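Local structure of GST N-terminal domain-containing protein (Pseudomonas syringae pv. tomato, 3IC8) at residues A[42-48]-A[288-293]; A[60-65]-A[295-301]; A[106-111]-A[188-192]; A[170-174]-A[211-215]. The protein is of unknown function but, with its thioredoxin-like N-terminal and helical C-terminal glutathione S-transferase domains, probably belongs among the glutathione-binding transferase-like proteins. All blocks are in the same frame, centred on the assembly; numbering follows the deposited sequence.

Interaction 1: residues A[42-48]-A[288-293]; sequences DLTALTG and REDNRA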
# COMPACT_ATOMS: atom_id res chain seq x y z
N ASP A 42 -35.45 2.83 20.78
CA ASP A 42 -34.29 2.52 21.58
C ASP A 42 -33.30 3.67 21.58
O ASP A 42 -32.65 3.90 22.57
CB ASP A 42 -33.66 1.21 21.17
CG ASP A 42 -34.58 0.04 21.36
OD1 ASP A 42 -35.76 0.29 21.58
OD2 ASP A 42 -34.14 -1.11 21.29
N LEU A 43 -33.16 4.37 20.48
CA LEU A 43 -32.32 5.54 20.47
C LEU A 43 -32.82 6.69 21.31
O LEU A 43 -32.10 7.21 22.12
CB LEU A 43 -32.16 5.99 19.05
CG LEU A 43 -30.96 6.80 18.60
CD1 LEU A 43 -31.38 8.16 18.30
CD2 LEU A 43 -29.86 6.79 19.58
N THR A 44 -34.07 7.07 21.15
CA THR A 44 -34.66 8.15 21.93
C THR A 44 -34.85 7.81 23.38
O THR A 44 -35.02 8.67 24.20
CB THR A 44 -35.95 8.62 21.37
OG1 THR A 44 -36.80 7.51 21.19
CG2 THR A 44 -35.74 9.26 20.05
N ALA A 45 -34.80 6.54 23.68
CA ALA A 45 -34.81 6.11 25.04
C ALA A 45 -33.62 6.64 25.77
O ALA A 45 -33.75 7.03 26.89
CB ALA A 45 -34.80 4.63 25.10
N LEU A 46 -32.48 6.71 25.10
CA LEU A 46 -31.33 7.40 25.63
C LEU A 46 -31.25 8.90 25.38
O LEU A 46 -31.04 9.65 26.27
CB LEU A 46 -30.06 6.75 25.13
CG LEU A 46 -30.00 5.24 25.12
CD1 LEU A 46 -28.93 4.82 24.21
CD2 LEU A 46 -29.77 4.69 26.46
N THR A 47 -31.41 9.33 24.15
CA THR A 47 -31.32 10.73 23.80
C THR A 47 -32.38 11.67 24.32
O THR A 47 -32.12 12.83 24.52
CB THR A 47 -31.22 10.93 22.33
OG1 THR A 47 -32.41 10.47 21.73
CG2 THR A 47 -30.07 10.16 21.80
N GLY A 48 -33.59 11.19 24.52
CA GLY A 48 -34.68 12.10 24.75
C GLY A 48 -35.30 12.62 23.48
O GLY A 48 -36.05 13.55 23.49
N ARG A 288 -32.27 13.56 32.44
CA ARG A 288 -33.62 13.12 32.17
C ARG A 288 -33.78 11.70 32.65
O ARG A 288 -32.83 11.00 32.77
CB ARG A 288 -33.93 13.21 30.69
CG ARG A 288 -32.93 12.57 29.82
CD ARG A 288 -33.35 12.62 28.41
NE ARG A 288 -34.51 11.81 28.16
CZ ARG A 288 -34.47 10.52 27.86
NH1 ARG A 288 -33.33 9.91 27.75
NH2 ARG A 288 -35.59 9.87 27.64
N GLU A 289 -35.00 11.29 32.93
CA GLU A 289 -35.25 9.95 33.41
C GLU A 289 -36.12 9.21 32.43
O GLU A 289 -37.14 9.69 32.06
CB GLU A 289 -35.92 10.03 34.77
CG GLU A 289 -36.21 8.70 35.43
CD GLU A 289 -36.52 8.83 36.90
OE1 GLU A 289 -36.83 9.94 37.35
OE2 GLU A 289 -36.46 7.82 37.61
N ASP A 290 -35.67 8.05 31.97
CA ASP A 290 -36.42 7.34 30.97
C ASP A 290 -37.01 6.08 31.54
O ASP A 290 -36.45 5.49 32.41
CB ASP A 290 -35.54 7.01 29.76
CG ASP A 290 -36.32 6.38 28.64
OD1 ASP A 290 -37.00 7.09 27.90
OD2 ASP A 290 -36.26 5.17 28.50
N ASN A 291 -38.17 5.69 31.04
CA ASN A 291 -38.86 4.57 31.62
C ASN A 291 -38.08 3.28 31.51
O ASN A 291 -38.00 2.54 32.46
CB ASN A 291 -40.22 4.40 30.97
CG ASN A 291 -41.29 5.26 31.62
OD1 ASN A 291 -41.15 5.69 32.75
ND2 ASN A 291 -42.36 5.50 30.90
N ARG A 292 -37.55 2.97 30.34
CA ARG A 292 -36.53 1.94 30.21
C ARG A 292 -35.11 2.19 30.66
O ARG A 292 -34.52 1.35 31.27
CB ARG A 292 -36.50 1.41 28.80
CG ARG A 292 -37.80 0.89 28.35
CD ARG A 292 -38.02 1.26 26.95
NE ARG A 292 -37.51 0.23 26.08
CZ ARG A 292 -37.04 0.46 24.88
NH1 ARG A 292 -37.01 1.68 24.39
NH2 ARG A 292 -36.61 -0.53 24.17
N ALA A 293 -34.53 3.31 30.29
CA ALA A 293 -33.11 3.54 30.55
C ALA A 293 -32.75 4.14 31.89
O ALA A 293 -31.60 4.15 32.25
CB ALA A 293 -32.51 4.33 29.45
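R288 reaches the end of helix 42-47 because its CG stands between the backbone N and the carbonyl carbon (chi1 51°) and its chain then bends at chi3, which lays the guanidinium beside the last helical turn. In the thioredoxin-like N-terminal domain, the carbonyls at the C-terminal end of helix 41-47 thus face a positive charge from strand 284-290. R288 NH1 gives a nearly straight bond to A45 O at 3.0 Å, the oxygen lying in the guanidinium plane but the donor standing 48° above the carbonyl plane. L46 O is also close to R288 NH1, at 2.7 Å. G48, with positive phi just past the helix, sets its CA 3.4 Å above the centre of one guanidinium face. A salt bridge from R288 NH2 to D290 OD1, whose hydrogen bond is weak and bent, helps hold the group. D290 OD2 in turn accepts from A293 N with its anti lone pair, an Asx motif that shapes the turn after the strand. At the other end of the helix segment D42, whose OD2 is taken by S228, forms a salt bridge to R292 through OD1. I232 of helix 228-237 touches both of these side chains. The N-H...O bond from R292 NH2 to D42 OD1 is nearly straight at 2.8 Å, in the guanidinium plane yet 57° out of the carboxylate plane.

Interaction 2: residues A[60-65]-A[295-301]; sequences ADIYCD and VVHVHFP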
# COMPACT_ATOMS: atom_id res chain seq x y z
N ALA A 60 -24.37 5.87 31.26
CA ALA A 60 -25.56 6.68 31.29
C ALA A 60 -25.26 8.09 30.83
O ALA A 60 -25.99 8.98 31.11
CB ALA A 60 -26.16 6.68 32.66
N ASP A 61 -24.17 8.27 30.11
CA ASP A 61 -23.86 9.53 29.49
C ASP A 61 -23.97 9.40 27.99
O ASP A 61 -23.38 8.54 27.39
CB ASP A 61 -22.47 10.01 29.86
CG ASP A 61 -22.37 10.46 31.28
OD1 ASP A 61 -22.83 11.53 31.60
OD2 ASP A 61 -21.80 9.73 32.07
N ILE A 62 -24.75 10.28 27.40
CA ILE A 62 -25.02 10.26 26.00
C ILE A 62 -24.47 11.51 25.38
O ILE A 62 -24.74 12.58 25.84
CB ILE A 62 -26.51 10.13 25.76
CG1 ILE A 62 -26.92 8.69 25.96
CG2 ILE A 62 -26.86 10.45 24.37
CD1 ILE A 62 -27.44 8.40 27.27
N TYR A 63 -23.68 11.37 24.34
CA TYR A 63 -23.05 12.50 23.69
C TYR A 63 -23.55 12.68 22.28
O TYR A 63 -23.46 11.81 21.48
CB TYR A 63 -21.55 12.32 23.69
CG TYR A 63 -20.95 12.25 25.05
CD1 TYR A 63 -20.37 13.34 25.61
CD2 TYR A 63 -20.98 11.10 25.78
CE1 TYR A 63 -19.83 13.29 26.82
CE2 TYR A 63 -20.46 11.05 26.98
CZ TYR A 63 -19.88 12.14 27.51
OH TYR A 63 -19.34 12.09 28.74
N CYS A 64 -24.06 13.87 22.01
CA CYS A 64 -24.72 14.22 20.78
C CYS A 64 -23.86 15.16 20.00
O CYS A 64 -23.33 16.07 20.53
CB CYS A 64 -26.02 14.95 21.07
SG CYS A 64 -27.22 14.03 21.93
N ASP A 65 -23.72 14.90 18.72
CA ASP A 65 -22.98 15.77 17.85
C ASP A 65 -21.56 15.32 17.78
O ASP A 65 -20.91 15.17 18.77
CB ASP A 65 -23.04 17.21 18.33
CG ASP A 65 -22.63 18.18 17.26
OD1 ASP A 65 -23.43 18.50 16.40
OD2 ASP A 65 -21.50 18.63 17.27
N VAL A 295 -32.12 6.99 34.81
CA VAL A 295 -31.59 8.32 34.84
C VAL A 295 -30.41 8.43 33.92
O VAL A 295 -29.53 7.60 33.95
CB VAL A 295 -31.15 8.70 36.22
CG1 VAL A 295 -30.51 10.03 36.19
CG2 VAL A 295 -32.31 8.71 37.13
N VAL A 296 -30.41 9.48 33.12
CA VAL A 296 -29.43 9.65 32.10
C VAL A 296 -28.98 11.10 31.97
O VAL A 296 -29.74 12.01 32.19
CB VAL A 296 -30.02 9.18 30.81
CG1 VAL A 296 -29.89 10.18 29.77
CG2 VAL A 296 -29.44 7.90 30.41
N HIS A 297 -27.73 11.30 31.61
CA HIS A 297 -27.21 12.62 31.36
C HIS A 297 -26.94 12.74 29.88
O HIS A 297 -26.29 11.89 29.32
CB HIS A 297 -25.89 12.82 32.08
CG HIS A 297 -26.01 13.26 33.49
ND1 HIS A 297 -27.20 13.26 34.18
CD2 HIS A 297 -25.09 13.72 34.35
CE1 HIS A 297 -27.00 13.70 35.40
NE2 HIS A 297 -25.72 13.99 35.53
N VAL A 298 -27.43 13.80 29.26
CA VAL A 298 -27.25 14.04 27.85
C VAL A 298 -26.44 15.30 27.59
O VAL A 298 -26.73 16.33 28.12
CB VAL A 298 -28.58 14.12 27.16
CG1 VAL A 298 -28.43 14.18 25.69
CG2 VAL A 298 -29.38 12.97 27.51
N HIS A 299 -25.41 15.19 26.78
CA HIS A 299 -24.49 16.28 26.59
C HIS A 299 -24.56 16.91 25.22
O HIS A 299 -24.56 16.23 24.23
CB HIS A 299 -23.07 15.83 26.85
CG HIS A 299 -22.91 14.97 28.05
ND1 HIS A 299 -22.01 15.25 29.04
CD2 HIS A 299 -23.49 13.80 28.38
CE1 HIS A 299 -22.06 14.31 29.95
NE2 HIS A 299 -22.95 13.42 29.57
N PHE A 300 -24.62 18.22 25.19
CA PHE A 300 -24.72 19.00 23.98
C PHE A 300 -23.69 20.08 23.99
O PHE A 300 -23.38 20.60 25.00
CB PHE A 300 -26.05 19.70 23.90
CG PHE A 300 -27.20 18.81 23.83
CD1 PHE A 300 -27.57 18.26 22.66
CD2 PHE A 300 -27.95 18.56 24.93
CE1 PHE A 300 -28.63 17.47 22.60
CE2 PHE A 300 -29.01 17.77 24.86
CZ PHE A 300 -29.36 17.24 23.70
N PRO A 301 -23.20 20.43 22.84
CA PRO A 301 -22.32 21.57 22.68
C PRO A 301 -23.07 22.88 22.71
O PRO A 301 -24.23 22.90 22.43
CB PRO A 301 -21.74 21.34 21.31
CG PRO A 301 -22.67 20.53 20.64
CD PRO A 301 -23.34 19.69 21.59
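The imidazole of H299 lies with one face against the ring of Y63, an offset stack with centroids 4.1 Å apart and planes 17° from parallel. CE1 of Y63 sits toward the rim of the imidazole, whereas CD2 of H299 lies over the centre of the phenol. At the imidazole edge H299 NE2 gives its hydrogen to D61 OD1 at 2.8 Å, the oxygen in the ring plane and approached on its anti side. The other ring nitrogen, ND1, is bonded to E283, and D61 OD2 accepts from the backbone N of A241, so the imidazole is fixed in rotation between two carboxylates. D61, Y63, H297 and H299 share one face of the sheet. Their strands, 61-63 and 296-300, run parallel, and this pairing extends the thioredoxin-like sheet of the N-terminal domain with strands from the C-terminal end of the chain. The backbone bonds alternate: H297 N to A60 O, I62 N to H297 O, H299 N to I62 O, and a longer one of 3.3 Å from C64 N to H299 O. On the opposite face I62 CD1 rests on V296 CG2 at 3.8 Å, with L46 of helix 41-47 also against I62. CG1 of V298, anti to its own N (chi1 -172°), reaches the sulfur of C64. C64 SG also approaches the F300 ring obliquely, 3.8 Å from F300 CE1. Beyond the strands, D65 rests on the P301 ring, with D65 OD2 4.0 Å from P301 CG.

Interaction 3: residues A[106-111]-A[188-192]; sequences AVSLVF and TLWFL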
# COMPACT_ATOMS: atom_id res chain seq x y z
N ALA A 106 -19.38 19.20 -1.32
CA ALA A 106 -19.13 17.83 -1.69
C ALA A 106 -20.40 17.03 -1.91
O ALA A 106 -20.48 16.28 -2.82
CB ALA A 106 -18.25 17.18 -0.68
N VAL A 107 -21.37 17.18 -1.04
CA VAL A 107 -22.66 16.56 -1.19
C VAL A 107 -23.53 17.02 -2.34
O VAL A 107 -24.30 16.27 -2.85
CB VAL A 107 -23.41 16.42 0.12
CG1 VAL A 107 -22.59 15.67 1.07
CG2 VAL A 107 -23.75 17.72 0.68
N SER A 108 -23.44 18.29 -2.69
CA SER A 108 -24.14 18.79 -3.84
C SER A 108 -23.64 18.17 -5.11
O SER A 108 -24.40 17.88 -5.99
CB SER A 108 -23.99 20.30 -3.97
OG SER A 108 -24.59 20.98 -2.92
N LEU A 109 -22.35 18.02 -5.21
CA LEU A 109 -21.75 17.46 -6.36
C LEU A 109 -22.11 16.03 -6.60
O LEU A 109 -22.37 15.66 -7.70
CB LEU A 109 -20.25 17.54 -6.23
CG LEU A 109 -19.57 18.85 -6.50
CD1 LEU A 109 -18.12 18.74 -6.25
CD2 LEU A 109 -19.82 19.26 -7.87
N VAL A 110 -22.04 15.23 -5.57
CA VAL A 110 -22.37 13.84 -5.66
C VAL A 110 -23.82 13.50 -5.88
O VAL A 110 -24.16 12.69 -6.70
CB VAL A 110 -21.92 13.17 -4.40
CG1 VAL A 110 -22.32 11.75 -4.38
CG2 VAL A 110 -20.47 13.30 -4.24
N PHE A 111 -24.69 14.10 -5.09
CA PHE A 111 -26.07 13.72 -5.12
C PHE A 111 -26.87 14.50 -6.14
O PHE A 111 -27.77 15.20 -5.81
CB PHE A 111 -26.66 13.82 -3.73
CG PHE A 111 -26.05 12.88 -2.77
CD1 PHE A 111 -26.23 11.54 -2.90
CD2 PHE A 111 -25.27 13.32 -1.75
CE1 PHE A 111 -25.66 10.70 -2.03
CE2 PHE A 111 -24.72 12.47 -0.89
CZ PHE A 111 -24.91 11.16 -1.03
N THR A 188 -15.46 14.91 3.66
CA THR A 188 -16.10 15.47 2.48
C THR A 188 -15.66 14.80 1.20
O THR A 188 -16.44 14.53 0.35
CB THR A 188 -15.97 17.04 2.37
OG1 THR A 188 -14.74 17.42 1.77
CG2 THR A 188 -16.07 17.68 3.67
N LEU A 189 -14.38 14.53 1.10
CA LEU A 189 -13.79 13.89 -0.06
C LEU A 189 -14.24 12.46 -0.26
O LEU A 189 -14.23 11.95 -1.33
CB LEU A 189 -12.30 13.96 0.02
CG LEU A 189 -11.82 15.38 0.15
CD1 LEU A 189 -10.39 15.42 -0.05
CD2 LEU A 189 -12.49 16.25 -0.83
N TRP A 190 -14.60 11.82 0.83
CA TRP A 190 -15.02 10.46 0.84
C TRP A 190 -16.29 10.31 0.02
O TRP A 190 -16.48 9.33 -0.65
CB TRP A 190 -15.19 10.02 2.29
CG TRP A 190 -15.83 8.75 2.50
CD1 TRP A 190 -17.00 8.54 3.08
CD2 TRP A 190 -15.32 7.48 2.17
NE1 TRP A 190 -17.28 7.23 3.13
CE2 TRP A 190 -16.25 6.55 2.57
CE3 TRP A 190 -14.15 7.04 1.56
CZ2 TRP A 190 -16.08 5.22 2.38
CZ3 TRP A 190 -13.98 5.72 1.37
CH2 TRP A 190 -14.93 4.82 1.78
N PHE A 191 -17.14 11.32 0.07
CA PHE A 191 -18.34 11.32 -0.74
C PHE A 191 -18.00 11.31 -2.23
O PHE A 191 -18.59 10.60 -2.98
CB PHE A 191 -19.23 12.51 -0.41
CG PHE A 191 -19.99 12.38 0.86
CD1 PHE A 191 -21.23 11.82 0.88
CD2 PHE A 191 -19.46 12.81 2.03
CE1 PHE A 191 -21.91 11.71 2.05
CE2 PHE A 191 -20.13 12.68 3.19
CZ PHE A 191 -21.36 12.13 3.20
N LEU A 192 -17.04 12.12 -2.63
CA LEU A 192 -16.64 12.20 -4.02
C LEU A 192 -16.06 10.92 -4.58
O LEU A 192 -16.29 10.59 -5.69
CB LEU A 192 -15.71 13.36 -4.27
CG LEU A 192 -16.17 14.81 -4.33
CD1 LEU A 192 -17.54 15.08 -4.80
CD2 LEU A 192 -15.88 15.52 -3.10
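Helix segments 106-110 and 188-192 run almost parallel, 8° apart, with axes 8.8 Å from each other. Small A106 allows the closest backbone approach: its CB rests 3.4 Å from T188 O and also touches L192 CD2. L192 packs its branched end against A106, L109 and V110. Its CD1 meets V110 CG2 at 3.5 Å and L109 CB at 3.9 Å, so the methyl rests in the notch between these two side chains of the partner helix. V110 reaches it with CG2, the branch anti to the carbonyl carbon, and the same methyl packs against F191 O. On the other flank the F191 side chain lies alongside V107, both pointing the same way. V107 CG1 stands over the centre of the phenyl ring, 4.0 Å from its centroid and 7° off the normal, a CH-pi contact. F111, the first residue to leave helix 88-110, turns its ring back over V110 CG1 and brings CE2 within 4.0 Å of F191 CD1, the two side chains running at a slant to each other. The side chains that meet are almost all hydrocarbon, resting also on backbone carbonyls, and belong to the all-helical C-terminal domain of the glutathione S-transferase fold. F14 of the N-terminal domain meets F191 edge-to-face, which ties the pair to the thioredoxin-like half. W156 of helix 149-167 and F201 of helix 200-203 cover L192, while M116 of a neighbouring subunit packs on V107, placing helix 88-110 at a subunit interface beside helix 180-193.

Interaction 4: residues A[170-174]-A[211-215]; sequences GGDFL and WLDRV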
# COMPACT_ATOMS: atom_id res chain seq x y z
N GLY A 170 4.84 18.30 0.87
CA GLY A 170 5.22 17.11 1.58
C GLY A 170 4.89 16.98 3.04
O GLY A 170 5.39 16.08 3.68
N GLY A 171 4.06 17.86 3.57
CA GLY A 171 3.57 17.73 4.92
C GLY A 171 2.63 16.56 5.02
O GLY A 171 1.85 16.35 4.14
N ASP A 172 2.72 15.78 6.07
CA ASP A 172 1.87 14.62 6.19
C ASP A 172 0.39 14.94 6.32
O ASP A 172 -0.43 14.29 5.75
CB ASP A 172 2.36 13.71 7.31
CG ASP A 172 3.49 12.83 6.87
OD1 ASP A 172 3.45 12.34 5.76
OD2 ASP A 172 4.44 12.64 7.63
N PHE A 173 0.09 15.95 7.11
CA PHE A 173 -1.25 16.30 7.49
C PHE A 173 -1.45 17.80 7.44
O PHE A 173 -0.53 18.52 7.18
CB PHE A 173 -1.57 15.76 8.86
CG PHE A 173 -1.52 14.29 8.95
CD1 PHE A 173 -0.40 13.67 9.39
CD2 PHE A 173 -2.57 13.53 8.59
CE1 PHE A 173 -0.35 12.35 9.46
CE2 PHE A 173 -2.50 12.21 8.68
CZ PHE A 173 -1.39 11.61 9.11
N LEU A 174 -2.67 18.24 7.63
CA LEU A 174 -3.03 19.63 7.44
C LEU A 174 -2.34 20.58 8.40
O LEU A 174 -2.00 21.66 8.05
CB LEU A 174 -4.54 19.82 7.50
CG LEU A 174 -5.40 19.13 6.47
CD1 LEU A 174 -6.79 19.35 6.77
CD2 LEU A 174 -5.13 19.61 5.14
N TRP A 211 -2.74 12.19 0.37
CA TRP A 211 -3.06 12.60 1.71
C TRP A 211 -4.35 11.99 2.16
O TRP A 211 -4.49 11.60 3.29
CB TRP A 211 -3.15 14.13 1.81
CG TRP A 211 -3.89 14.59 3.00
CD1 TRP A 211 -3.40 14.75 4.23
CD2 TRP A 211 -5.25 14.97 3.07
NE1 TRP A 211 -4.35 15.19 5.06
CE2 TRP A 211 -5.51 15.34 4.37
CE3 TRP A 211 -6.29 15.03 2.15
CZ2 TRP A 211 -6.73 15.73 4.79
CZ3 TRP A 211 -7.49 15.41 2.57
CH2 TRP A 211 -7.72 15.76 3.87
N LEU A 212 -5.30 11.92 1.26
CA LEU A 212 -6.58 11.38 1.59
C LEU A 212 -6.52 9.92 1.98
O LEU A 212 -7.15 9.51 2.90
CB LEU A 212 -7.58 11.64 0.47
CG LEU A 212 -8.93 10.98 0.61
CD1 LEU A 212 -9.66 11.46 1.79
CD2 LEU A 212 -9.73 11.17 -0.58
N ASP A 213 -5.73 9.14 1.26
CA ASP A 213 -5.56 7.74 1.55
C ASP A 213 -4.90 7.54 2.88
O ASP A 213 -5.17 6.61 3.57
CB ASP A 213 -4.83 7.02 0.44
CG ASP A 213 -5.65 6.91 -0.78
OD1 ASP A 213 -6.87 6.99 -0.68
OD2 ASP A 213 -5.10 6.76 -1.87
N ARG A 214 -4.00 8.42 3.22
CA ARG A 214 -3.38 8.38 4.50
C ARG A 214 -4.36 8.59 5.64
O ARG A 214 -4.32 7.91 6.62
CB ARG A 214 -2.33 9.46 4.53
CG ARG A 214 -1.21 9.24 5.47
CD ARG A 214 -0.37 10.47 5.60
NE ARG A 214 0.62 10.53 4.56
CZ ARG A 214 0.72 11.49 3.66
NH1 ARG A 214 -0.10 12.52 3.66
NH2 ARG A 214 1.66 11.40 2.76
N VAL A 215 -5.23 9.56 5.51
CA VAL A 215 -6.24 9.84 6.50
C VAL A 215 -7.26 8.74 6.67
O VAL A 215 -7.69 8.47 7.74
CB VAL A 215 -6.90 11.18 6.27
CG1 VAL A 215 -7.82 11.51 7.34
CG2 VAL A 215 -5.89 12.24 6.17
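W211 overlaps L174 on one face of its indole and V215 of its own helix on the other, so the ring is clasped between two aliphatic side chains. L174 comes across the ring at about a right angle, its CG 4.0 Å from W211 CZ2. At the indole edge, in the ring plane, D172 O lies 3.4 Å from W211 CD1. The indole N-H is used by D182 of helix 180-193, whose same oxygen, OD1, also accepts from the backbone N of L174; one carboxylate thus positions both partners. The segment 170-174 belongs to the loop between helices 149-167 and 180-193 in the helical C-terminal domain of the glutathione S-transferase fold, and here it is laid across the side of helix 206-216. R214 reaches over it: CG anti to the backbone N (chi1 -154°) and a bend at chi3 carry the guanidinium to D172. Its NH1 is 2.8 Å from D172 O. D172 OD1 lies over one guanidinium face, toward its rim and 3.6 Å from R214 NE, a salt bridge of charge attraction without a directed hydrogen bond. F173 packs against the aliphatic chain of R214, with F173 CZ 3.8 Å from R214 CD, and V215 CG2 lies near the plane of its ring, 4.2 Å from F173 CE2. On a neighbouring subunit, the third in the assembly, D225 packs against D172 and S224 against F173.

Overall arrangement
Interactions 1 and 2 lie on one side of the chain's centre, 11 Å apart between centres, and interlock: strands 284-290 and 296-300 are neighbours in one sheet, R288 bonds to V296 through the backbone, and L46 packs on I62. Interactions 3 and 4 occupy the helical domain on the other side, their centres 19 Å apart, and are joined where L189 of helix 180-193 meets W211 and L212 of helix 206-216. Centres in different halves are 30 to 40 Å apart. Along the chain both helical contacts nest inside the loops closed by interactions 1 and 2, so the C-terminal strands return past the whole helical domain to extend the N-terminal sheet.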